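Local coordinates for ribokinase, putative (Burkholderia thailandensis, PDB 3B1N), which is a nucleoside kinase of the PfkB (ribokinase) family that binds inosine, mizoribine and ADP, and probably phosphorylates nucleosides, at residues B[71-76]-B[97-102]; B[128-133]-B[150-155]; B[137-142]-B[159-164]. All coordinates share one frame; numbering follows the deposited sequence.

How the interactions relate
Along the chain, interaction 1 closes before the other two open, while interactions 2 and 3 alternate their segments. Interaction 1 lies apart, its centre 23 Å from that of interaction 2 and 27 Å from that of interaction 3, where the loop after strand 64-71 meets the entry to strand 101-107 and so the large nine-stranded sheet adjoins the four-stranded one. Interactions 2 and 3, with centres 9 Å apart, share one beta-alpha-beta unit: helix 146-158 links strands 138-141 and 163-165. His152 and Thr153 of the helix pack on Val141 and Phe163. Interactions 2 and 3 tie strand pairing to helix packing in a Rossmann-like core, their nearest side chains about 10 to 12 Å from the bound nucleoside.

Interaction 1. Residues B[71-76]-B[97-102]; sequences GAVDAQ and DTYSAQ
Asp74 and Ser100 form the polar core of this contact. Asp74 OD1 takes two bonds: Ser100 N donates at 2.9 Å to its syn lone pair in a nearly straight bond (166°), and Ser100 OG donates from above the carboxylate plane at 2.8 Å. The same hydroxyl oxygen accepts from Gly71 N at 3.0 Å, so the serine relays between the end of strand 64-71 and the aspartate. A chi1 of 57° puts Asp74 CG between the backbone N and the carbonyl carbon; from there OD1 meets Ser100. Its other oxygen, OD2, forms a salt bridge with Arg44 and accepts from a water that also donates to Ser100 O, so both oxygens are held and the negative charge is probably well compensated. A backbone bond from Val73 N to Thr98 O (3.0 Å) adds a second clasp. Here the loop leading from strand 64-71 to helix 76-85 is pinned to the residues that enter strand 101-107, a join between the two sheets of this PfkB-family kinase. Gly71 lies directly against the Thr98-Ser100 backbone, its CA 3.7 Å from Tyr99 C. Farther out, Val73 CG1 sits over one face of the Tyr99 ring, offset toward the rim, in a CH-pi contact 3.9 Å from the ring centroid. The Asp74 carboxylate stands almost perpendicular to that ring, with OD2 at the ring edge beside CD1.

Interaction 2. Residues B[128-133]-B[150-155]; sequences NHAGEA and VQHTEE
Asn128 meets helix 146-158 through its backbone: Asn128 O lies at the edge of the His152 ring, in its plane, 3.1 Å from His152 CE1. His129 follows with a short hydrogen bond, ND1 donating to Glu155 OE2 at 2.6 Å (165°). The carboxylate offers its syn lone pair and lies nearly coplanar with the imidazole, a His-carboxylate pair that probably helps to hold the ring's rotation. Gln151 has two conformers; in one, its amide stacks over a face of that ring, planes 16° apart, with NE2 above the ring centre and bonded to His126 O, a less certain placement. Ala130 opens a short 3-10 turn and sets CB 3.8 Å from His152 ND1. Gly131 N then donates to Glu155 OE1 at 3.0 Å, approaching on the anti side and somewhat out of the carboxylate plane. Glu155, extended beyond CG (chi2 -175°), thus spans from the helix to grip the histidine ring with one oxygen and the turn's backbone with the other. Beneath this polar layer, Ala130 and His152 both rest on Cys6 of strand 3-6 and Met67 of strand 64-71, so the loop before strand 138-141 and helix 146-158 lie side by side across the large sheet.

Interaction 3. Residues B[137-142]-B[159-164]; sequences KLAIVG and AGVPFI
Ala139 and Ile140 pair in parallel register with Phe163 and Ile164, the adjacent strands of a beta-alpha-beta crossover whose helix is 146-158. Three backbone hydrogen bonds carry the pairing: Ala139 N to Pro162 O at 3.0 Å, Ile164 N to Ala139 O at 2.9 Å, and Val141 N to Ile164 O at 2.9 Å. The first is markedly bent at hydrogen (140°), whereas the last is straighter, its donor nearly along the C=O axis. Weaker CA-H...O contacts supplement them, the shortest from Phe163 CA to Ala139 O at 3.0 Å; this carbonyl therefore meets both Phe163 CA and Ile164 N.

Apolar packing differs on the two faces of the sheet. On one, Ala139 CB abuts Phe163 CB at 3.8 Å and touches Val161 CG1, while Val141 CG2 lies 4.0 Å from Phe163 CD1. Leu156 of the crossover helix packs on Ala139, Val141 and Phe163. On the other, Ile140 CG1 lies 3.8 Å from Ile164 CB and its CD1 reaches Ile164 CG2; Leu260 of helix 251-264 packs on both isoleucines. Near the strand entry, the Pro162 ring places CG and CD against Lys137 O, and Leu138 CD1 approaches Pro162 O. Just before Val161, Gly160 follows the crossover helix in a Schellman motif.

The hydrogen bonds between the two segments are all backbone to backbone, and the side chains that meet across the strands are apolar. The hydrogen bonds thus set the register, while hydrophobic packing joins the strand pair to a helix layer on each face, as expected for a central Rossmann-like sheet.

Interaction 1. Residues B[71-76]-B[97-102]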
# COMPACT_ATOMS: atom_id res chain seq x y z
N GLY B 71 21.38 -7.51 -3.48
CA GLY B 71 22.16 -7.38 -2.21
C GLY B 71 22.55 -8.77 -1.73
O GLY B 71 21.70 -9.65 -1.70
N ALA B 72 23.82 -8.97 -1.36
CA ALA B 72 24.28 -10.30 -0.94
C ALA B 72 23.52 -10.96 0.18
O ALA B 72 23.48 -12.19 0.27
CB ALA B 72 25.77 -10.25 -0.58
N VAL B 73 22.93 -10.17 1.09
CA VAL B 73 22.29 -10.78 2.23
C VAL B 73 21.20 -11.72 1.79
O VAL B 73 20.99 -12.76 2.42
CB VAL B 73 21.72 -9.71 3.21
CG1 VAL B 73 20.89 -10.36 4.39
CG2 VAL B 73 22.83 -8.87 3.75
N ASP B 74 20.45 -11.33 0.74
CA ASP B 74 19.29 -12.15 0.37
C ASP B 74 19.19 -12.37 -1.13
O ASP B 74 18.16 -12.80 -1.59
CB ASP B 74 18.01 -11.56 0.95
CG ASP B 74 17.78 -10.15 0.52
OD1 ASP B 74 18.59 -9.61 -0.27
OD2 ASP B 74 16.76 -9.57 1.00
N ALA B 75 20.30 -12.18 -1.84
CA ALA B 75 20.32 -12.41 -3.31
C ALA B 75 20.18 -13.88 -3.71
O ALA B 75 19.70 -14.14 -4.84
CB ALA B 75 21.55 -11.87 -3.93
N GLN B 76 20.60 -14.82 -2.87
CA GLN B 76 20.79 -16.20 -3.37
C GLN B 76 19.56 -16.86 -3.99
O GLN B 76 19.71 -17.48 -5.07
CB GLN B 76 21.38 -17.12 -2.28
CG GLN B 76 22.11 -18.38 -2.88
CD GLN B 76 23.32 -17.99 -3.73
OE1 GLN B 76 24.24 -17.31 -3.23
NE2 GLN B 76 23.36 -18.43 -4.99
N ASP B 97 27.04 -7.38 1.87
CA ASP B 97 26.48 -6.83 3.12
C ASP B 97 25.33 -5.85 2.90
O ASP B 97 25.14 -4.86 3.65
CB ASP B 97 27.61 -6.19 3.98
CG ASP B 97 27.16 -5.89 5.39
OD1 ASP B 97 27.44 -4.76 5.89
OD2 ASP B 97 26.51 -6.76 5.98
N THR B 98 24.54 -6.13 1.87
CA THR B 98 23.44 -5.24 1.45
C THR B 98 22.19 -6.09 1.23
O THR B 98 22.32 -7.26 0.82
CB THR B 98 23.83 -4.50 0.13
OG1 THR B 98 25.00 -3.72 0.36
CG2 THR B 98 22.77 -3.55 -0.37
N TYR B 99 21.02 -5.50 1.47
CA TYR B 99 19.76 -6.19 1.15
C TYR B 99 19.34 -5.86 -0.27
O TYR B 99 19.58 -4.75 -0.75
CB TYR B 99 18.63 -5.80 2.13
CG TYR B 99 18.81 -6.42 3.51
CD1 TYR B 99 18.12 -7.58 3.85
CD2 TYR B 99 19.66 -5.83 4.45
CE1 TYR B 99 18.26 -8.14 5.15
CE2 TYR B 99 19.82 -6.41 5.72
CZ TYR B 99 19.12 -7.55 6.03
OH TYR B 99 19.26 -8.10 7.27
N SER B 100 18.69 -6.82 -0.94
CA SER B 100 18.07 -6.53 -2.22
C SER B 100 16.87 -5.61 -2.06
O SER B 100 16.25 -5.55 -0.99
CB SER B 100 17.64 -7.83 -2.90
OG SER B 100 18.72 -8.74 -2.94
N ALA B 101 16.52 -4.95 -3.17
CA ALA B 101 15.27 -4.15 -3.24
C ALA B 101 14.06 -4.95 -2.81
O ALA B 101 13.94 -6.13 -3.09
CB ALA B 101 15.06 -3.62 -4.67
N GLN B 102 13.13 -4.27 -2.13
CA GLN B 102 11.90 -4.89 -1.65
C GLN B 102 10.74 -3.94 -1.94
O GLN B 102 10.79 -2.77 -1.60
CB GLN B 102 12.02 -5.20 -0.14
CG GLN B 102 10.70 -5.53 0.49
CD GLN B 102 10.28 -6.95 0.26
OE1 GLN B 102 10.98 -7.90 0.66
NE2 GLN B 102 9.09 -7.14 -0.35
O HOH W 1 15.48 -7.40 0.85

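Interaction 2. Residues B[128-133]-B[150-155]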
# COMPACT_ATOMS: atom_id res chain seq x y z
N ASN B 128 26.63 -0.65 -12.88
CA ASN B 128 26.65 -1.35 -14.18
C ASN B 128 26.49 -0.34 -15.30
O ASN B 128 25.65 0.57 -15.26
CB ASN B 128 25.46 -2.33 -14.29
CG ASN B 128 25.59 -3.60 -13.46
OD1 ASN B 128 24.58 -4.08 -12.87
ND2 ASN B 128 26.77 -4.22 -13.45
N HIS B 129 27.26 -0.53 -16.36
CA HIS B 129 27.21 0.40 -17.48
C HIS B 129 26.71 -0.29 -18.73
O HIS B 129 27.33 -1.21 -19.22
CB HIS B 129 28.60 1.03 -17.69
CG HIS B 129 28.94 2.02 -16.61
ND1 HIS B 129 28.83 3.38 -16.79
CD2 HIS B 129 29.25 1.83 -15.31
CE1 HIS B 129 29.16 3.99 -15.67
NE2 HIS B 129 29.41 3.08 -14.75
N ALA B 130 25.55 0.16 -19.22
CA ALA B 130 24.87 -0.53 -20.33
C ALA B 130 25.65 -0.45 -21.64
O ALA B 130 25.56 -1.37 -22.46
CB ALA B 130 23.46 0.06 -20.50
N GLY B 131 26.43 0.63 -21.79
CA GLY B 131 27.18 0.86 -23.05
C GLY B 131 28.36 -0.10 -23.13
O GLY B 131 29.01 -0.24 -24.19
N GLU B 132 28.63 -0.79 -22.04
CA GLU B 132 29.71 -1.78 -22.05
C GLU B 132 29.27 -3.23 -22.29
O GLU B 132 30.11 -4.14 -22.37
CB GLU B 132 30.54 -1.67 -20.76
CG GLU B 132 31.27 -0.36 -20.62
CD GLU B 132 31.81 -0.10 -19.19
OE1 GLU B 132 31.85 -1.03 -18.36
OE2 GLU B 132 32.12 1.08 -18.92
N ALA B 133 27.97 -3.46 -22.38
CA ALA B 133 27.48 -4.83 -22.59
C ALA B 133 27.71 -5.18 -24.03
O ALA B 133 27.43 -4.36 -24.88
CB ALA B 133 25.98 -4.92 -22.27
N VAL B 150 19.10 7.15 -15.94
CA VAL B 150 19.59 8.20 -16.81
C VAL B 150 20.88 7.79 -17.53
O VAL B 150 21.00 7.96 -18.75
CB VAL B 150 19.84 9.50 -15.97
CG1 VAL B 150 20.52 10.56 -16.84
CG2 VAL B 150 18.52 10.05 -15.42
N GLN B 151 21.81 7.19 -16.78
CA GLN B 151 23.07 6.69 -17.30
C GLN B 151 22.85 5.66 -18.41
O GLN B 151 23.50 5.66 -19.42
CB GLN B 151 23.84 6.02 -16.16
CG GLN B 151 25.25 5.66 -16.47
CD GLN B 151 25.86 4.92 -15.30
OE1 GLN B 151 26.42 5.54 -14.38
NE2 GLN B 151 25.68 3.61 -15.28
N HIS B 152 21.94 4.72 -18.15
CA HIS B 152 21.72 3.67 -19.16
C HIS B 152 21.19 4.26 -20.46
O HIS B 152 21.58 3.81 -21.55
CB HIS B 152 20.72 2.61 -18.64
CG HIS B 152 21.21 1.83 -17.47
ND1 HIS B 152 22.55 1.60 -17.20
CD2 HIS B 152 20.51 1.16 -16.52
CE1 HIS B 152 22.65 0.87 -16.09
NE2 HIS B 152 21.42 0.60 -15.67
N THR B 153 20.30 5.24 -20.35
CA THR B 153 19.77 5.88 -21.54
C THR B 153 20.84 6.59 -22.34
O THR B 153 20.87 6.46 -23.57
CB THR B 153 18.58 6.79 -21.29
OG1 THR B 153 18.96 7.93 -20.54
CG2 THR B 153 17.54 6.02 -20.52
N GLU B 154 21.70 7.34 -21.63
CA GLU B 154 22.81 8.02 -22.30
C GLU B 154 23.73 7.03 -23.00
O GLU B 154 24.10 7.23 -24.17
CB GLU B 154 23.58 8.92 -21.30
CG GLU B 154 22.76 10.11 -20.78
CD GLU B 154 22.60 11.22 -21.84
OE1 GLU B 154 23.32 11.22 -22.88
OE2 GLU B 154 21.76 12.12 -21.62
N GLU B 155 24.09 5.97 -22.31
CA GLU B 155 25.06 5.01 -22.82
C GLU B 155 24.51 4.19 -23.96
O GLU B 155 25.19 3.93 -24.94
CB GLU B 155 25.55 4.13 -21.71
CG GLU B 155 26.44 4.92 -20.75
CD GLU B 155 27.05 4.09 -19.69
OE1 GLU B 155 26.83 2.86 -19.75
OE2 GLU B 155 27.74 4.66 -18.79

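Interaction 3. Residues B[137-142]-B[159-164]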
# COMPACT_ATOMS: atom_id res chain seq x y z
N LYS B 137 21.64 -6.45 -29.19
CA LYS B 137 20.95 -5.89 -30.34
C LYS B 137 19.74 -4.99 -30.03
O LYS B 137 19.26 -4.26 -30.90
CB LYS B 137 20.54 -6.97 -31.31
CG LYS B 137 19.79 -8.12 -30.79
CD LYS B 137 19.90 -9.17 -31.94
CE LYS B 137 19.57 -10.55 -31.56
NZ LYS B 137 19.48 -11.31 -32.84
N LEU B 138 19.32 -5.03 -28.76
CA LEU B 138 18.09 -4.36 -28.37
C LEU B 138 18.14 -4.26 -26.86
O LEU B 138 18.72 -5.12 -26.20
CB LEU B 138 16.86 -5.16 -28.82
CG LEU B 138 15.46 -4.64 -28.51
CD1 LEU B 138 15.14 -3.24 -29.03
CD2 LEU B 138 14.35 -5.66 -28.93
N ALA B 139 17.53 -3.20 -26.32
CA ALA B 139 17.50 -3.05 -24.85
C ALA B 139 16.21 -2.42 -24.39
O ALA B 139 15.47 -1.85 -25.18
CB ALA B 139 18.69 -2.19 -24.38
N ILE B 140 15.99 -2.45 -23.07
CA ILE B 140 14.96 -1.63 -22.45
C ILE B 140 15.59 -1.03 -21.19
O ILE B 140 16.38 -1.71 -20.52
CB ILE B 140 13.72 -2.49 -22.06
CG1 ILE B 140 12.61 -1.54 -21.47
CG2 ILE B 140 14.06 -3.70 -21.20
CD1 ILE B 140 11.20 -2.25 -21.53
N VAL B 141 15.23 0.20 -20.91
CA VAL B 141 15.60 0.85 -19.64
C VAL B 141 14.29 1.09 -18.89
O VAL B 141 13.44 1.88 -19.31
CB VAL B 141 16.33 2.18 -19.86
CG1 VAL B 141 16.61 2.87 -18.47
CG2 VAL B 141 17.67 1.95 -20.67
N GLY B 142 14.12 0.37 -17.77
CA GLY B 142 12.92 0.50 -16.99
C GLY B 142 13.21 1.07 -15.62
O GLY B 142 14.35 1.47 -15.34
N ALA B 159 26.03 4.25 -27.78
CA ALA B 159 26.42 2.99 -28.41
C ALA B 159 25.58 2.60 -29.63
O ALA B 159 25.87 1.59 -30.29
CB ALA B 159 26.41 1.87 -27.39
N GLY B 160 24.52 3.37 -29.89
CA GLY B 160 23.61 3.12 -31.01
C GLY B 160 22.78 1.84 -30.86
O GLY B 160 22.37 1.24 -31.85
N VAL B 161 22.51 1.41 -29.63
CA VAL B 161 21.65 0.22 -29.40
C VAL B 161 20.21 0.70 -29.33
O VAL B 161 19.93 1.63 -28.55
CB VAL B 161 22.04 -0.52 -28.09
CG1 VAL B 161 21.05 -1.68 -27.79
CG2 VAL B 161 23.47 -1.04 -28.15
N PRO B 162 19.30 0.15 -30.17
CA PRO B 162 17.88 0.59 -30.09
C PRO B 162 17.32 0.18 -28.71
O PRO B 162 17.63 -0.90 -28.25
CB PRO B 162 17.19 -0.19 -31.20
CG PRO B 162 18.14 -1.22 -31.69
CD PRO B 162 19.51 -0.95 -31.14
N PHE B 163 16.57 1.05 -28.07
CA PHE B 163 16.06 0.68 -26.74
C PHE B 163 14.71 1.30 -26.49
O PHE B 163 14.39 2.42 -26.94
CB PHE B 163 17.06 1.03 -25.60
CG PHE B 163 17.26 2.52 -25.37
CD1 PHE B 163 16.59 3.19 -24.34
CD2 PHE B 163 18.13 3.25 -26.16
CE1 PHE B 163 16.76 4.55 -24.10
CE2 PHE B 163 18.35 4.62 -25.93
CZ PHE B 163 17.68 5.29 -24.91
N ILE B 164 13.88 0.54 -25.76
CA ILE B 164 12.64 1.08 -25.20
C ILE B 164 12.97 1.82 -23.90
O ILE B 164 13.70 1.28 -23.08
CB ILE B 164 11.68 -0.09 -24.84
CG1 ILE B 164 11.34 -0.95 -26.07
CG2 ILE B 164 10.36 0.52 -24.24
CD1 ILE B 164 10.35 -2.10 -25.77